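Local coordinates for bifunctional cytochrome P450/NADPH--P450 reductase (Deinococcus aerius, PDB 7F3H), which probably hydroxylates organic substrates at a heme iron as a self-sufficient cytochrome P450, with electrons drawn from NADPH through a reductase domain of the same polypeptide, at residues L276-Y281 and W329-N334; G268-S273 and K439-I444. All coordinates share one frame; numbering follows the deposited sequence.

Contact 1 of 2, residues L276-Y281 and W329-N334. With HEM (protoporphyrin IX containing Fe), chain E.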
loop_
_atom_site.group_PDB
_atom_site.type_symbol
_atom_site.label_atom_id
_atom_site.label_comp_id
_atom_site.label_asym_id
_atom_site.label_seq_id
_atom_site.Cartn_x
_atom_site.Cartn_y
_atom_site.Cartn_z
ATOM N N LEU A 276 7.941 -3.581 1.087
ATOM C CA LEU A 276 9.122 -4.414 0.900
ATOM C C LEU A 276 10.416 -3.621 1.078
ATOM O O LEU A 276 11.353 -4.080 1.748
ATOM C CB LEU A 276 9.065 -5.071 -0.466
ATOM C CG LEU A 276 8.266 -6.373 -0.432
ATOM C CD1 LEU A 276 7.960 -6.771 -1.857
ATOM C CD2 LEU A 276 9.086 -7.434 0.259
ATOM N N ALA A 277 10.471 -2.417 0.504
ATOM C CA ALA A 277 11.631 -1.550 0.680
ATOM C C ALA A 277 11.820 -1.162 2.139
ATOM O O ALA A 277 12.944 -1.198 2.665
ATOM C CB ALA A 277 11.473 -0.308 -0.176
ATOM N N PHE A 278 10.735 -0.805 2.820
ATOM C CA PHE A 278 10.850 -0.448 4.226
ATOM C C PHE A 278 11.330 -1.638 5.041
ATOM O O PHE A 278 12.109 -1.476 5.983
ATOM C CB PHE A 278 9.511 0.071 4.770
ATOM C CG PHE A 278 9.302 1.563 4.575
ATOM C CD1 PHE A 278 10.200 2.480 5.100
ATOM C CD2 PHE A 278 8.218 2.044 3.841
ATOM C CE1 PHE A 278 10.018 3.849 4.909
ATOM C CE2 PHE A 278 8.040 3.421 3.648
ATOM C CZ PHE A 278 8.944 4.315 4.186
ATOM N N THR A 279 10.894 -2.846 4.682
ATOM C CA THR A 279 11.328 -4.026 5.427
ATOM C C THR A 279 12.816 -4.277 5.252
ATOM O O THR A 279 13.521 -4.586 6.221
ATOM C CB THR A 279 10.506 -5.232 4.994
ATOM O OG1 THR A 279 9.123 -4.980 5.303
ATOM C CG2 THR A 279 10.980 -6.498 5.702
ATOM N N LEU A 280 13.315 -4.195 4.022
ATOM C CA LEU A 280 14.757 -4.355 3.850
ATOM C C LEU A 280 15.513 -3.276 4.618
ATOM O O LEU A 280 16.537 -3.562 5.252
ATOM C CB LEU A 280 15.125 -4.348 2.377
ATOM C CG LEU A 280 14.602 -5.549 1.603
ATOM C CD1 LEU A 280 14.826 -5.275 0.128
ATOM C CD2 LEU A 280 15.339 -6.801 1.999
ATOM N N TYR A 281 15.006 -2.031 4.611
ATOM C CA TYR A 281 15.604 -0.975 5.439
ATOM C C TYR A 281 15.630 -1.369 6.919
ATOM O O TYR A 281 16.656 -1.207 7.603
ATOM C CB TYR A 281 14.832 0.334 5.288
ATOM C CG TYR A 281 15.254 1.387 6.284
ATOM C CD1 TYR A 281 16.467 2.063 6.146
ATOM C CD2 TYR A 281 14.464 1.682 7.394
ATOM C CE1 TYR A 281 16.868 3.023 7.069
ATOM C CE2 TYR A 281 14.853 2.637 8.330
ATOM C CZ TYR A 281 16.059 3.296 8.164
ATOM O OH TYR A 281 16.464 4.244 9.069
ATOM N N TRP A 329 5.998 1.664 9.378
ATOM C CA TRP A 329 6.040 2.373 8.085
ATOM C C TRP A 329 4.915 1.895 7.153
ATOM O O TRP A 329 5.132 1.465 6.026
ATOM C CB TRP A 329 7.417 2.213 7.425
ATOM C CG TRP A 329 8.507 2.983 8.131
ATOM C CD1 TRP A 329 9.555 2.474 8.854
ATOM C CD2 TRP A 329 8.630 4.414 8.197
ATOM N NE1 TRP A 329 10.328 3.511 9.363
ATOM C CE2 TRP A 329 9.766 4.705 8.985
ATOM C CE3 TRP A 329 7.893 5.473 7.651
ATOM C CZ2 TRP A 329 10.180 6.008 9.235
ATOM C CZ3 TRP A 329 8.301 6.768 7.908
ATOM C CH2 TRP A 329 9.438 7.026 8.690
ATOM N N SER A 330 3.682 1.957 7.657
ATOM C CA SER A 330 2.489 1.694 6.854
ATOM C C SER A 330 2.427 2.639 5.649
ATOM O O SER A 330 2.466 3.873 5.796
ATOM C CB SER A 330 1.267 1.846 7.765
ATOM O OG SER A 330 0.083 1.357 7.196
ATOM N N THR A 331 2.291 2.062 4.450
ATOM C CA THR A 331 2.589 2.821 3.247
ATOM C C THR A 331 1.420 3.666 2.742
ATOM O O THR A 331 1.646 4.577 1.935
ATOM C CB THR A 331 3.101 1.891 2.131
ATOM O OG1 THR A 331 2.148 0.845 1.869
ATOM C CG2 THR A 331 4.433 1.239 2.552
ATOM N N ILE A 332 0.188 3.416 3.179
ATOM C CA ILE A 332 -0.830 4.459 3.014
ATOM C C ILE A 332 -1.090 5.043 4.390
ATOM O O ILE A 332 -1.880 4.482 5.172
ATOM C CB ILE A 332 -2.141 3.978 2.376
ATOM C CG1 ILE A 332 -1.929 3.334 0.998
ATOM C CG2 ILE A 332 -3.049 5.185 2.223
ATOM C CD1 ILE A 332 -3.234 2.745 0.362
ATOM N N PRO A 333 -0.419 6.135 4.748
ATOM C CA PRO A 333 -0.392 6.568 6.157
ATOM C C PRO A 333 -1.404 7.630 6.594
ATOM O O PRO A 333 -1.343 8.040 7.758
ATOM C CB PRO A 333 1.042 7.099 6.285
ATOM C CG PRO A 333 1.326 7.722 4.916
ATOM C CD PRO A 333 0.529 6.888 3.906
ATOM N N ASN A 334 -2.326 8.108 5.756
ATOM C CA ASN A 334 -3.165 9.225 6.206
ATOM C C ASN A 334 -4.528 9.208 5.532
ATOM O O ASN A 334 -5.089 10.264 5.220
ATOM C CB ASN A 334 -2.482 10.578 5.973
ATOM C CG ASN A 334 -2.794 11.577 7.067
ATOM O OD1 ASN A 334 -3.226 11.205 8.177
ATOM N ND2 ASN A 334 -2.592 12.848 6.770
HETATM C CHA HEM E . -7.696 -0.551 -0.098
HETATM C CHB HEM E . -6.047 -3.548 -3.550
HETATM C CHC HEM E . -1.783 -3.861 -1.211
HETATM C CHD HEM E . -3.338 -0.643 2.066
HETATM C C1A HEM E . -7.620 -1.336 -1.222
HETATM C C2A HEM E . -8.656 -1.467 -2.225
HETATM C C3A HEM E . -8.233 -2.322 -3.170
HETATM C C4A HEM E . -6.869 -2.699 -2.834
HETATM C CMA HEM E . -9.025 -2.768 -4.426
HETATM C CAA HEM E . -10.042 -0.813 -2.114
HETATM C CBA HEM E . -10.974 -1.829 -1.444
HETATM C CGA HEM E . -12.414 -1.324 -1.350
HETATM O O1A HEM E . -13.315 -2.136 -1.696
HETATM O O2A HEM E . -12.710 -0.127 -1.053
HETATM C C1B HEM E . -4.767 -3.935 -3.211
HETATM C C2B HEM E . -3.928 -4.884 -3.932
HETATM C C3B HEM E . -2.776 -4.999 -3.247
HETATM C C4B HEM E . -2.824 -4.077 -2.127
HETATM C CMB HEM E . -4.376 -5.657 -5.189
HETATM C CAB HEM E . -1.488 -5.792 -3.560
HETATM C CBB HEM E . -1.261 -6.463 -4.691
HETATM C C1C HEM E . -1.815 -3.007 -0.121
HETATM C C2C HEM E . -0.764 -2.820 0.889
HETATM C C3C HEM E . -1.245 -1.909 1.756
HETATM C C4C HEM E . -2.573 -1.539 1.369
HETATM C CMC HEM E . 0.629 -3.517 0.891
HETATM C CAC HEM E . -0.654 -1.299 3.018
HETATM C CBC HEM E . 0.539 -1.647 3.477
HETATM C C1D HEM E . -4.649 -0.332 1.766
HETATM C C2D HEM E . -5.483 0.635 2.476
HETATM C C3D HEM E . -6.669 0.638 1.869
HETATM C C4D HEM E . -6.646 -0.291 0.757
HETATM C CMD HEM E . -5.092 1.489 3.710
HETATM C CAD HEM E . -7.839 1.509 2.287
HETATM C CBD HEM E . -7.613 2.789 1.527
HETATM C CGD HEM E . -8.600 3.835 1.923
HETATM O O1D HEM E . -8.727 4.777 1.105
HETATM O O2D HEM E . -9.240 3.732 3.021
HETATM N NA HEM E . -6.538 -2.077 -1.647
HETATM N NB HEM E . -4.073 -3.475 -2.118
HETATM N NC HEM E . -2.892 -2.193 0.204
HETATM N ND HEM E . -5.394 -0.874 0.730
HETATM FE FE HEM E . -4.781 -2.211 -0.603
#
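The long helix 254-285, the I-helix of the cytochrome P450 fold, meets segment 329-334, which leads out of helix 317-329, through Phe278 and Trp329, whose rings form an offset stack. The Phe278 ring and the five-membered ring of the indole lie almost parallel, their planes at 3° and their centroids 4.4 Å apart, although the two side chains cross at about a right angle. The overlap is lateral rather than centred: CD1 of Phe278 stands 3.5 Å from CG of Trp329, CE1 sits near CD2, and CZ reaches toward CE3 on the benzo side. Trp329 also presents its CB to the phenyl face, 3.6 Å from the ring centroid and 15° off the normal, a CH-pi contact beside the stack. With chi1 at -71°, the indole CG is anti to the carbonyl carbon, so that methylene and indole line up over the same face of the phenylalanine.

A second touch comes at the rim of the phenyl ring, where CG2 of Thr331 approaches CD2 of Phe278 to 4.1 Å, near the ring plane. The threonine hydroxyl is set between its backbone N and carbonyl carbon, and OG1 hydrogen-bonds to Thr271 O, about two turns earlier in helix 254-285. The same OG1 lies 3.4 Å from CBC, a vinyl carbon of the heme, while Ile332 CD1 rests 3.7 Å from C1D of pyrrole D. Pro446 of strand 444-446 packs on Phe278 as well.

No hydrogen bond joins the two segments directly. They are thus held here by aromatic and apolar surfaces, while the threonine divides its methyl and hydroxyl between the phenyl rim and a helix carbonyl beside the heme.

Contact 2 of 2, residues G268-S273 and K439-I444. With HEM (protoporphyrin IX containing Fe), chain E.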
loop_
_atom_site.group_PDB
_atom_site.type_symbol
_atom_site.label_atom_id
_atom_site.label_comp_id
_atom_site.label_asym_id
_atom_site.label_seq_id
_atom_site.Cartn_x
_atom_site.Cartn_y
_atom_site.Cartn_z
ATOM N N GLY A 268 -2.023 -1.587 -5.781
ATOM C CA GLY A 268 -1.212 -2.706 -5.390
ATOM C C GLY A 268 0.279 -2.500 -5.528
ATOM O O GLY A 268 1.026 -3.183 -4.822
ATOM N N HIS A 269 0.758 -1.588 -6.379
ATOM C CA HIS A 269 2.193 -1.750 -6.575
ATOM C C HIS A 269 3.015 -0.917 -5.589
ATOM O O HIS A 269 3.984 -1.434 -5.032
ATOM C CB HIS A 269 2.624 -1.497 -8.026
ATOM C CG HIS A 269 2.857 -0.065 -8.378
ATOM N ND1 HIS A 269 1.835 0.821 -8.669
ATOM C CD2 HIS A 269 4.016 0.623 -8.529
ATOM C CE1 HIS A 269 2.361 1.996 -8.979
ATOM N NE2 HIS A 269 3.679 1.900 -8.898
ATOM N N GLU A 270 2.675 0.359 -5.357
ATOM C CA GLU A 270 3.537 1.161 -4.502
ATOM C C GLU A 270 3.268 0.929 -3.015
ATOM O O GLU A 270 4.200 1.057 -2.216
ATOM C CB GLU A 270 3.392 2.642 -4.844
ATOM C CG GLU A 270 4.479 3.109 -5.807
ATOM C CD GLU A 270 4.466 4.606 -6.062
ATOM O OE1 GLU A 270 5.572 5.162 -6.275
ATOM O OE2 GLU A 270 3.360 5.216 -6.062
ATOM N N THR A 271 2.075 0.456 -2.639
ATOM C CA THR A 271 1.873 -0.016 -1.273
ATOM C C THR A 271 2.791 -1.199 -0.969
ATOM O O THR A 271 3.540 -1.185 0.008
ATOM C CB THR A 271 0.415 -0.431 -1.055
ATOM O OG1 THR A 271 -0.029 -1.244 -2.154
ATOM C CG2 THR A 271 -0.472 0.762 -0.896
ATOM N N THR A 272 2.733 -2.234 -1.810
ATOM C CA THR A 272 3.491 -3.459 -1.599
ATOM C C THR A 272 4.985 -3.247 -1.782
ATOM O O THR A 272 5.784 -3.725 -0.968
ATOM C CB THR A 272 2.969 -4.504 -2.558
ATOM O OG1 THR A 272 1.533 -4.483 -2.458
ATOM C CG2 THR A 272 3.521 -5.887 -2.227
ATOM N N SER A 273 5.399 -2.531 -2.841
ATOM C CA SER A 273 6.824 -2.274 -2.995
ATOM C C SER A 273 7.322 -1.407 -1.844
ATOM O O SER A 273 8.439 -1.608 -1.363
ATOM C CB SER A 273 7.140 -1.629 -4.354
ATOM O OG SER A 273 6.609 -0.324 -4.424
ATOM N N LYS A 439 9.518 9.605 0.789
ATOM C CA LYS A 439 8.742 10.427 -0.131
ATOM C C LYS A 439 7.278 10.004 -0.068
ATOM O O LYS A 439 6.961 8.803 -0.048
ATOM C CB LYS A 439 9.278 10.336 -1.574
ATOM C CG LYS A 439 8.532 11.221 -2.634
ATOM C CD LYS A 439 8.807 12.727 -2.642
ATOM C CE LYS A 439 10.181 12.969 -3.294
ATOM N NZ LYS A 439 10.165 12.627 -4.772
ATOM N N GLN A 440 6.401 11.009 -0.016
ATOM C CA GLN A 440 4.960 10.842 0.068
ATOM C C GLN A 440 4.303 11.275 -1.245
ATOM O O GLN A 440 4.495 12.407 -1.699
ATOM C CB GLN A 440 4.389 11.654 1.230
ATOM C CG GLN A 440 2.942 11.291 1.470
ATOM C CD GLN A 440 2.379 11.969 2.675
ATOM O OE1 GLN A 440 2.977 12.914 3.218
ATOM N NE2 GLN A 440 1.222 11.500 3.118
ATOM N N SER A 441 3.517 10.368 -1.830
ATOM C CA SER A 441 2.599 10.608 -2.931
ATOM C C SER A 441 1.247 10.030 -2.534
ATOM O O SER A 441 0.662 10.454 -1.529
ATOM C CB SER A 441 3.138 9.967 -4.203
ATOM O OG SER A 441 3.232 8.558 -4.044
ATOM N N LEU A 442 0.709 9.083 -3.310
ATOM C CA LEU A 442 -0.396 8.293 -2.772
ATOM C C LEU A 442 0.084 7.479 -1.573
ATOM O O LEU A 442 -0.633 7.339 -0.574
ATOM C CB LEU A 442 -0.992 7.389 -3.858
ATOM C CG LEU A 442 -2.330 6.668 -3.613
ATOM C CD1 LEU A 442 -3.514 7.598 -3.943
ATOM C CD2 LEU A 442 -2.440 5.303 -4.372
ATOM N N THR A 443 1.328 6.993 -1.638
ATOM C CA THR A 443 1.982 6.135 -0.661
ATOM C C THR A 443 3.246 6.823 -0.148
ATOM O O THR A 443 3.595 7.922 -0.574
ATOM C CB THR A 443 2.327 4.781 -1.279
ATOM O OG1 THR A 443 2.939 5.017 -2.549
ATOM C CG2 THR A 443 1.058 3.932 -1.493
ATOM N N ILE A 444 3.889 6.204 0.838
ATOM C CA ILE A 444 5.204 6.611 1.327
ATOM C C ILE A 444 6.201 5.530 1.003
ATOM O O ILE A 444 5.867 4.352 0.820
ATOM C CB ILE A 444 5.280 6.960 2.826
ATOM C CG1 ILE A 444 4.714 5.810 3.643
ATOM C CG2 ILE A 444 4.704 8.313 3.099
ATOM C CD1 ILE A 444 4.912 5.973 5.128
HETATM C CHA HEM E . -7.696 -0.551 -0.098
HETATM C CHB HEM E . -6.047 -3.548 -3.550
HETATM C CHC HEM E . -1.783 -3.861 -1.211
HETATM C CHD HEM E . -3.338 -0.643 2.066
HETATM C C1A HEM E . -7.620 -1.336 -1.222
HETATM C C2A HEM E . -8.656 -1.467 -2.225
HETATM C C3A HEM E . -8.233 -2.322 -3.170
HETATM C C4A HEM E . -6.869 -2.699 -2.834
HETATM C CMA HEM E . -9.025 -2.768 -4.426
HETATM C CAA HEM E . -10.042 -0.813 -2.114
HETATM C CBA HEM E . -10.974 -1.829 -1.444
HETATM C CGA HEM E . -12.414 -1.324 -1.350
HETATM O O1A HEM E . -13.315 -2.136 -1.696
HETATM O O2A HEM E . -12.710 -0.127 -1.053
HETATM C C1B HEM E . -4.767 -3.935 -3.211
HETATM C C2B HEM E . -3.928 -4.884 -3.932
HETATM C C3B HEM E . -2.776 -4.999 -3.247
HETATM C C4B HEM E . -2.824 -4.077 -2.127
HETATM C CMB HEM E . -4.376 -5.657 -5.189
HETATM C CAB HEM E . -1.488 -5.792 -3.560
HETATM C CBB HEM E . -1.261 -6.463 -4.691
HETATM C C1C HEM E . -1.815 -3.007 -0.121
HETATM C C2C HEM E . -0.764 -2.820 0.889
HETATM C C3C HEM E . -1.245 -1.909 1.756
HETATM C C4C HEM E . -2.573 -1.539 1.369
HETATM C CMC HEM E . 0.629 -3.517 0.891
HETATM C CAC HEM E . -0.654 -1.299 3.018
HETATM C CBC HEM E . 0.539 -1.647 3.477
HETATM C C1D HEM E . -4.649 -0.332 1.766
HETATM C C2D HEM E . -5.483 0.635 2.476
HETATM C C3D HEM E . -6.669 0.638 1.869
HETATM C C4D HEM E . -6.646 -0.291 0.757
HETATM C CMD HEM E . -5.092 1.489 3.710
HETATM C CAD HEM E . -7.839 1.509 2.287
HETATM C CBD HEM E . -7.613 2.789 1.527
HETATM C CGD HEM E . -8.600 3.835 1.923
HETATM O O1D HEM E . -8.727 4.777 1.105
HETATM O O2D HEM E . -9.240 3.732 3.021
HETATM N NA HEM E . -6.538 -2.077 -1.647
HETATM N NB HEM E . -4.073 -3.475 -2.118
HETATM N NC HEM E . -2.892 -2.193 0.204
HETATM N ND HEM E . -5.394 -0.874 0.730
HETATM FE FE HEM E . -4.781 -2.211 -0.603
#
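Between helix 254-285 and the turn of the hairpin 438-440/444-446, the meeting is one of close van der Waals packing. The methyls of Thr271 and Thr443 touch, CG2 to CG2 at 3.6 Å, with the two side chains at about a right angle. One residue earlier, Glu270 CB lies 3.3 Å from Thr443 OG1. The glutamate chain runs extended beyond CG, which carries its carboxylate past the threonine hydroxyl toward the Ser441 side of the turn; OE2 is 3.5 Å from Thr443 OG1, a near approach and not a hydrogen bond.

No hydrogen bond crosses between the segments; those nearby run along the helix, within the turn or to neighbouring parts of the fold. Thr272 OG1 donates to Gly268 O at 2.7 Å, with chi1 of -48° turning the hydroxyl back beside its own backbone N and toward the preceding turn. A valine in place of Thr272 has no hydroxyl to give Gly268 O, and would probably leave that carbonyl without its side-chain donor in the kinked turn. Similarly, Ser273 OG reaches His269 O at 2.9 Å, and the Ser273 amide approaches that oxygen from the other face of the carbonyl plane. In the turn, Thr443 N makes a weak bond to Ser441 OG, 3.4 Å long. The N atoms of Glu270 and Thr271 lack the bond to the turn before; the Thr271 hydroxyl bonds to Ala267 O across this break, matching the kinked I-helix of P450 enzymes.

Toward the heme, Thr271 OG1 is 3.2 Å from C1C and Gly268 CA is 3.5 Å from C3B, where a side-chain CB would collide with vinyl carbon CBB.

The Thr271, Thr272 and Ser273 hydroxyls thus bond back to carbonyls of the preceding turn. Thr271 and Thr272 face the heme, and the hairpin turn backs the helix through Thr443, by one methyl pair and the Glu270 methylene against its hydroxyl.

How the contacts relate
From the N terminus, the chain reaches 268-273 first, then, after a gap of two residues, 276-281 on the same helix 254-285. After 47 largely helical residues, 329-334 returns to that helix and closes contact 1. The chain then passes through strands 336-339 and 356-359 and helix 408-425 before 439-444 closes contact 2, a loop of 165 residues in which contact 1 is nested. The centres lie 8 Å apart, and the two returning segments join each other directly: Thr331 O and Ile444 N, 3.0 Å apart, are probably hydrogen-bonded. Together they tie the long helix, the loop after helix 317-329 and the late hairpin to one another beside the heme.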